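Local atomic coordinates of isomaltodextranase (Arthrobacter globiformis, PDB entry 5AWO), a protein that hydrolyses alpha-1,6-glucosidic linkages in dextran-like polysaccharides, removing successive isomaltose units from the non-reducing chain ends. Residues 357-367 / 436-444. Numbering follows the deposited sequence.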
ATOM      1  N   TRP A 357     -20.835  -0.030 -13.027  1.00 18.99           N
ATOM      2  CA  TRP A 357     -21.356   0.077 -11.674  1.00 17.29           C
ATOM      3  C   TRP A 357     -20.438  -0.492 -10.559  1.00 16.50           C
ATOM      4  O   TRP A 357     -20.452  -0.028  -9.427  1.00 17.71           O
ATOM      5  CB  TRP A 357     -22.749  -0.593 -11.599  1.00 17.64           C
ATOM      6  CG  TRP A 357     -22.669  -2.072 -11.892  1.00 16.72           C
ATOM      7  CD1 TRP A 357     -22.792  -2.686 -13.113  1.00 17.65           C
ATOM      8  CD2 TRP A 357     -22.407  -3.107 -10.952  1.00 16.05           C
ATOM      9  NE1 TRP A 357     -22.605  -4.026 -12.985  1.00 17.29           N
ATOM     10  CE2 TRP A 357     -22.356  -4.319 -11.672  1.00 15.82           C
ATOM     11  CE3 TRP A 357     -22.179  -3.130  -9.571  1.00 16.35           C
ATOM     12  CZ2 TRP A 357     -22.132  -5.539 -11.048  1.00 16.06           C
ATOM     13  CZ3 TRP A 357     -21.932  -4.343  -8.957  1.00 16.25           C
ATOM     14  CH2 TRP A 357     -21.914  -5.543  -9.709  1.00 16.39           C
ATOM     15  N   VAL A 358     -19.639  -1.512 -10.892  1.00 15.55           N
ATOM     16  CA  VAL A 358     -18.740  -2.180  -9.927  1.00 16.31           C
ATOM     17  C   VAL A 358     -17.820  -1.149  -9.259  1.00 15.25           C
ATOM     18  O   VAL A 358     -17.500  -1.205  -8.058  1.00 14.87           O
ATOM     19  CB  VAL A 358     -17.842  -3.252 -10.661  1.00 18.19           C
ATOM     20  CG1 VAL A 358     -16.768  -3.859  -9.740  1.00 19.55           C
ATOM     21  CG2 VAL A 358     -18.720  -4.368 -11.255  1.00 19.98           C
ATOM     22  N   TYR A 359     -17.414  -0.193 -10.078  1.00 14.53           N
ATOM     23  CA  TYR A 359     -16.348   0.738  -9.739  1.00 14.58           C
ATOM     24  C   TYR A 359     -16.874   2.070  -9.200  1.00 15.28           C
ATOM     25  O   TYR A 359     -16.097   2.875  -8.673  1.00 16.06           O
ATOM     26  CB  TYR A 359     -15.528   0.987 -10.984  1.00 14.80           C
ATOM     27  CG  TYR A 359     -14.869  -0.251 -11.529  1.00 13.89           C
ATOM     28  CD1 TYR A 359     -14.074  -1.064 -10.702  1.00 13.55           C
ATOM     29  CD2 TYR A 359     -15.024  -0.640 -12.847  1.00 13.01           C
ATOM     30  CE1 TYR A 359     -13.436  -2.188 -11.187  1.00 13.62           C
ATOM     31  CE2 TYR A 359     -14.386  -1.766 -13.343  1.00 13.72           C
ATOM     32  CZ  TYR A 359     -13.604  -2.545 -12.509  1.00 13.16           C
ATOM     33  OH  TYR A 359     -12.952  -3.658 -13.006  1.00 14.42           O
ATOM     34  N   THR A 360     -18.175   2.309  -9.328  1.00 15.41           N
ATOM     35  CA  THR A 360     -18.742   3.648  -9.128  1.00 15.75           C
ATOM     36  C   THR A 360     -19.801   3.715  -8.021  1.00 16.12           C
ATOM     37  O   THR A 360     -20.642   4.627  -8.016  1.00 17.88           O
ATOM     38  CB  THR A 360     -19.291   4.200 -10.450  1.00 16.32           C
ATOM     39  OG1 THR A 360     -20.344   3.347 -10.926  1.00 17.76           O
ATOM     40  CG2 THR A 360     -18.174   4.310 -11.482  1.00 17.15           C
ATOM     41  N   ASN A 361     -19.775   2.792  -7.066  1.00 14.42           N
ATOM     42  CA  ASN A 361     -20.621   2.908  -5.879  1.00 14.88           C
ATOM     43  C   ASN A 361     -20.000   3.964  -4.959  1.00 15.95           C
ATOM     44  O   ASN A 361     -18.924   3.776  -4.403  1.00 15.21           O
ATOM     45  CB  ASN A 361     -20.727   1.547  -5.185  1.00 14.81           C
ATOM     46  CG  ASN A 361     -21.526   1.575  -3.898  1.00 15.97           C
ATOM     47  OD1 ASN A 361     -21.559   2.559  -3.170  1.00 16.94           O
ATOM     48  ND2 ASN A 361     -22.128   0.462  -3.577  1.00 15.85           N
ATOM     49  N   LYS A 362     -20.676   5.102  -4.850  1.00 16.91           N
ATOM     50  CA  LYS A 362     -20.128   6.245  -4.127  1.00 18.73           C
ATOM     51  C   LYS A 362     -19.834   5.923  -2.671  1.00 16.22           C
ATOM     52  O   LYS A 362     -18.856   6.443  -2.118  1.00 16.18           O
ATOM     53  CB  LYS A 362     -21.058   7.466  -4.261  1.00 22.26           C
ATOM     54  CG  LYS A 362     -21.064   8.067  -5.669  1.00 27.55           C
ATOM     55  CD  LYS A 362     -22.330   8.897  -5.930  1.00 30.51           C
ATOM     56  CE  LYS A 362     -22.536   9.239  -7.412  1.00 31.67           C
ATOM     57  NZ  LYS A 362     -23.286   8.248  -8.255  1.00 28.66           N
ATOM     58  N   GLU A 363     -20.653   5.088  -2.028  1.00 16.66           N
ATOM     59  CA  GLU A 363     -20.443   4.779  -0.626  1.00 15.93           C
ATOM     60  C   GLU A 363     -19.225   3.880  -0.408  1.00 16.45           C
ATOM     61  O   GLU A 363     -18.504   4.023   0.559  1.00 16.16           O
ATOM     62  CB  GLU A 363     -21.686   4.145  -0.000  1.00 18.10           C
ATOM     63  CG  GLU A 363     -22.923   5.014  -0.126  1.00 19.37           C
ATOM     64  CD  GLU A 363     -23.942   4.670   0.935  1.00 20.08           C
ATOM     65  OE1 GLU A 363     -23.655   4.870   2.125  1.00 21.51           O
ATOM     66  OE2 GLU A 363     -25.031   4.171   0.572  1.00 21.12           O
ATOM     67  N   VAL A 364     -19.025   2.919  -1.305  1.00 15.65           N
ATOM     68  CA  VAL A 364     -17.838   2.062  -1.275  1.00 15.02           C
ATOM     69  C   VAL A 364     -16.608   2.911  -1.570  1.00 14.80           C
ATOM     70  O   VAL A 364     -15.613   2.831  -0.849  1.00 14.80           O
ATOM     71  CB  VAL A 364     -18.007   0.868  -2.235  1.00 14.50           C
ATOM     72  CG1 VAL A 364     -16.710   0.085  -2.358  1.00 14.84           C
ATOM     73  CG2 VAL A 364     -19.124  -0.063  -1.755  1.00 14.95           C
ATOM     74  N   LEU A 365     -16.699   3.768  -2.581  1.00 14.83           N
ATOM     75  CA  LEU A 365     -15.587   4.676  -2.884  1.00 14.76           C
ATOM     76  C   LEU A 365     -15.265   5.583  -1.698  1.00 14.47           C
ATOM     77  O   LEU A 365     -14.086   5.915  -1.472  1.00 15.15           O
ATOM     78  CB  LEU A 365     -15.834   5.512  -4.132  1.00 15.31           C
ATOM     79  CG  LEU A 365     -15.827   4.718  -5.453  1.00 15.73           C
ATOM     80  CD1 LEU A 365     -16.295   5.612  -6.595  1.00 16.84           C
ATOM     81  CD2 LEU A 365     -14.467   4.106  -5.733  1.00 16.55           C
ATOM     82  N   GLN A 366     -16.286   6.003  -0.961  1.00 14.79           N
ATOM     83  CA  GLN A 366     -16.045   6.920   0.133  1.00 15.83           C
ATOM     84  C   GLN A 366     -15.098   6.305   1.144  1.00 16.22           C
ATOM     85  O   GLN A 366     -14.311   7.025   1.755  1.00 16.46           O
ATOM     86  CB  GLN A 366     -17.353   7.346   0.785  1.00 16.72           C
ATOM     87  CG  GLN A 366     -17.195   8.551   1.698  1.00 18.42           C
ATOM     88  CD  GLN A 366     -16.856   9.804   0.930  1.00 19.84           C
ATOM     89  OE1 GLN A 366     -17.503  10.113  -0.061  1.00 23.38           O
ATOM     90  NE2 GLN A 366     -15.809  10.519   1.362  1.00 21.32           N
ATOM     91  N   LEU A 367     -15.131   4.980   1.338  1.00 15.41           N
ATOM     92  CA  LEU A 367     -14.174   4.322   2.236  1.00 14.95           C
ATOM     93  C   LEU A 367     -12.728   4.558   1.764  1.00 15.20           C
ATOM     94  O   LEU A 367     -11.827   4.888   2.540  1.00 15.21           O
ATOM     95  CB  LEU A 367     -14.438   2.826   2.340  1.00 14.70           C
ATOM     96  CG  LEU A 367     -15.703   2.402   3.083  1.00 15.30           C
ATOM     97  CD1 LEU A 367     -15.950   0.907   2.944  1.00 15.23           C
ATOM     98  CD2 LEU A 367     -15.665   2.773   4.560  1.00 15.88           C
ATOM     99  N   VAL A 436     -24.766   0.763  11.758  1.00 18.95           N
ATOM    100  CA  VAL A 436     -24.251  -0.110  10.675  1.00 18.41           C
ATOM    101  C   VAL A 436     -25.007   0.202   9.395  1.00 17.43           C
ATOM    102  O   VAL A 436     -26.249   0.218   9.395  1.00 18.66           O
ATOM    103  CB  VAL A 436     -24.388  -1.596  11.046  1.00 17.86           C
ATOM    104  CG1 VAL A 436     -23.850  -2.489   9.924  1.00 17.60           C
ATOM    105  CG2 VAL A 436     -23.643  -1.895  12.331  1.00 19.96           C
ATOM    106  N   ARG A 437     -24.272   0.480   8.326  1.00 16.78           N
ATOM    107  CA  ARG A 437     -24.868   0.708   7.023  1.00 16.56           C
ATOM    108  C   ARG A 437     -24.257  -0.287   6.024  1.00 15.42           C
ATOM    109  O   ARG A 437     -23.033  -0.366   5.890  1.00 15.48           O
ATOM    110  CB  ARG A 437     -24.594   2.135   6.567  1.00 17.06           C
ATOM    111  CG  ARG A 437     -25.291   2.521   5.310  1.00 18.74           C
ATOM    112  CD  ARG A 437     -25.224   4.022   5.022  1.00 18.72           C
ATOM    113  NE  ARG A 437     -25.730   4.268   3.694  1.00 20.29           N
ATOM    114  CZ  ARG A 437     -27.019   4.437   3.401  1.00 19.39           C
ATOM    115  NH1 ARG A 437     -27.924   4.497   4.380  1.00 20.46           N
ATOM    116  NH2 ARG A 437     -27.395   4.614   2.143  1.00 20.16           N
ATOM    117  N   ASP A 438     -25.129  -1.030   5.333  1.00 14.97           N
ATOM    118  CA  ASP A 438     -24.744  -1.948   4.237  1.00 14.09           C
ATOM    119  C   ASP A 438     -24.577  -1.118   2.964  1.00 14.77           C
ATOM    120  O   ASP A 438     -25.498  -0.455   2.504  1.00 14.56           O
ATOM    121  CB  ASP A 438     -25.830  -3.016   4.088  1.00 14.57           C
ATOM    122  CG  ASP A 438     -25.522  -4.038   3.016  1.00 14.49           C
ATOM    123  OD1 ASP A 438     -24.966  -3.647   1.994  1.00 15.14           O
ATOM    124  OD2 ASP A 438     -25.876  -5.217   3.212  1.00 16.27           O
ATOM    125  N   LEU A 439     -23.347  -1.090   2.425  1.00 13.93           N
ATOM    126  CA  LEU A 439     -23.011  -0.142   1.383  1.00 14.39           C
ATOM    127  C   LEU A 439     -23.375  -0.585  -0.033  1.00 14.17           C
ATOM    128  O   LEU A 439     -23.343   0.223  -0.938  1.00 15.51           O
ATOM    129  CB  LEU A 439     -21.521   0.226   1.412  1.00 14.57           C
ATOM    130  CG  LEU A 439     -21.020   0.719   2.757  1.00 15.16           C
ATOM    131  CD1 LEU A 439     -19.577   1.129   2.671  1.00 16.07           C
ATOM    132  CD2 LEU A 439     -21.855   1.869   3.300  1.00 15.51           C
ATOM    133  N   TRP A 440     -23.781  -1.842  -0.195  1.00 14.96           N
ATOM    134  CA  TRP A 440     -24.319  -2.284  -1.503  1.00 15.01           C
ATOM    135  C   TRP A 440     -25.840  -2.284  -1.504  1.00 15.03           C
ATOM    136  O   TRP A 440     -26.450  -2.009  -2.539  1.00 15.97           O
ATOM    137  CB  TRP A 440     -23.755  -3.662  -1.914  1.00 14.86           C
ATOM    138  CG  TRP A 440     -22.357  -3.559  -2.406  1.00 14.94           C
ATOM    139  CD1 TRP A 440     -21.231  -3.864  -1.703  1.00 15.36           C
ATOM    140  CD2 TRP A 440     -21.921  -3.070  -3.681  1.00 14.60           C
ATOM    141  NE1 TRP A 440     -20.122  -3.610  -2.470  1.00 14.88           N
ATOM    142  CE2 TRP A 440     -20.514  -3.112  -3.684  1.00 14.87           C
ATOM    143  CE3 TRP A 440     -22.586  -2.589  -4.815  1.00 16.07           C
ATOM    144  CZ2 TRP A 440     -19.771  -2.703  -4.790  1.00 14.97           C
ATOM    145  CZ3 TRP A 440     -21.844  -2.178  -5.898  1.00 15.45           C
ATOM    146  CH2 TRP A 440     -20.457  -2.233  -5.881  1.00 15.74           C
ATOM    147  N   GLU A 441     -26.463  -2.575  -0.356  1.00 15.04           N
ATOM    148  CA  GLU A 441     -27.919  -2.368  -0.216  1.00 15.39           C
ATOM    149  C   GLU A 441     -28.240  -0.882  -0.078  1.00 15.66           C
ATOM    150  O   GLU A 441     -29.376  -0.467  -0.322  1.00 16.29           O
ATOM    151  CB  GLU A 441     -28.479  -3.137   0.972  1.00 15.67           C
ATOM    152  CG  GLU A 441     -28.380  -4.651   0.836  1.00 17.17           C
ATOM    153  CD  GLU A 441     -29.064  -5.404   1.971  1.00 18.10           C
ATOM    154  OE1 GLU A 441     -29.515  -4.778   2.939  1.00 18.21           O
ATOM    155  OE2 GLU A 441     -29.152  -6.662   1.937  1.00 19.76           O
ATOM    156  N   HIS A 442     -27.254  -0.066   0.308  1.00 14.94           N
ATOM    157  CA  HIS A 442     -27.493   1.340   0.630  1.00 15.63           C
ATOM    158  C   HIS A 442     -28.600   1.419   1.694  1.00 15.89           C
ATOM    159  O   HIS A 442     -29.590   2.120   1.514  1.00 15.87           O
ATOM    160  CB  HIS A 442     -27.804   2.180  -0.602  1.00 15.64           C
ATOM    161  CG  HIS A 442     -26.783   2.047  -1.680  1.00 15.96           C
ATOM    162  ND1 HIS A 442     -25.558   2.667  -1.614  1.00 17.16           N
ATOM    163  CD2 HIS A 442     -26.790   1.337  -2.829  1.00 16.74           C
ATOM    164  CE1 HIS A 442     -24.865   2.368  -2.698  1.00 17.19           C
ATOM    165  NE2 HIS A 442     -25.585   1.560  -3.447  1.00 17.67           N
ATOM    166  N   ARG A 443     -28.377   0.729   2.813  1.00 15.50           N
ATOM    167  CA  ARG A 443     -29.422   0.501   3.822  1.00 16.14           C
ATOM    168  C   ARG A 443     -28.848   0.717   5.218  1.00 16.76           C
ATOM    169  O   ARG A 443     -27.828   0.139   5.581  1.00 17.01           O
ATOM    170  CB  ARG A 443     -29.949  -0.928   3.716  1.00 16.22           C
ATOM    171  CG  ARG A 443     -30.999  -1.266   4.769  1.00 16.36           C
ATOM    172  CD  ARG A 443     -31.527  -2.693   4.705  1.00 17.08           C
ATOM    173  NE  ARG A 443     -32.413  -2.906   3.560  1.00 16.87           N
ATOM    174  CZ  ARG A 443     -33.709  -2.572   3.513  1.00 17.60           C
ATOM    175  NH1 ARG A 443     -34.318  -2.023   4.566  1.00 17.81           N
ATOM    176  NH2 ARG A 443     -34.391  -2.811   2.411  1.00 17.72           N
ATOM    177  N   ASN A 444     -29.535   1.531   6.018  1.00 16.97           N
ATOM    178  CA  ASN A 444     -29.194   1.731   7.400  1.00 18.72           C
ATOM    179  C   ASN A 444     -29.795   0.583   8.180  1.00 18.94           C
ATOM    180  O   ASN A 444     -31.015   0.380   8.130  1.00 19.99           O
ATOM    181  CB  ASN A 444     -29.827   3.060   7.834  1.00 20.40           C
ATOM    182  CG  ASN A 444     -29.470   3.471   9.246  1.00 24.50           C
ATOM    183  OD1 ASN A 444     -28.815   2.746  10.000  1.00 28.43           O
ATOM    184  ND2 ASN A 444     -29.935   4.669   9.624  1.00 27.96           N
TER
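R437 grips the carboxylate of E363 side-on: NE bonds to OE1 of E363 on its syn lone pair at 2.7 Å, while NH2 reaches OE2. Its chain, extended from CG to NE, crosses the glutamate at about a right angle. L439 packs against the helix, its CD1 3.6 Å from CD1 of L367, and its carbonyl O receives a nearly straight bond (171°) from ND2 of N361 at 2.9 Å. The hairpin between strands 434-438 and 443-448, at the edge of the antiparallel sheet of the C-terminal beta sandwich, meets the start of helix 362-370, where N361 is the N-cap, its OD1 accepting from V364 N. With CG anti to the backbone N (chi1 177°), the amide of N361 stands on edge against one face of the W440 indole, its ND2 3.3 Å from CE3 of W440. V364 CG2 makes an off-centre CH-pi contact with the five-membered ring on that same face, and W440 NE1 bonds to N334 of helix 326-339. H442 completes the grip on E363, ND1 donating in its ring plane to OE2 of E363 at 2.7 Å, on the anti side. A glutamine here would probably leave R437 without its countercharge and set an NH2 against one donor.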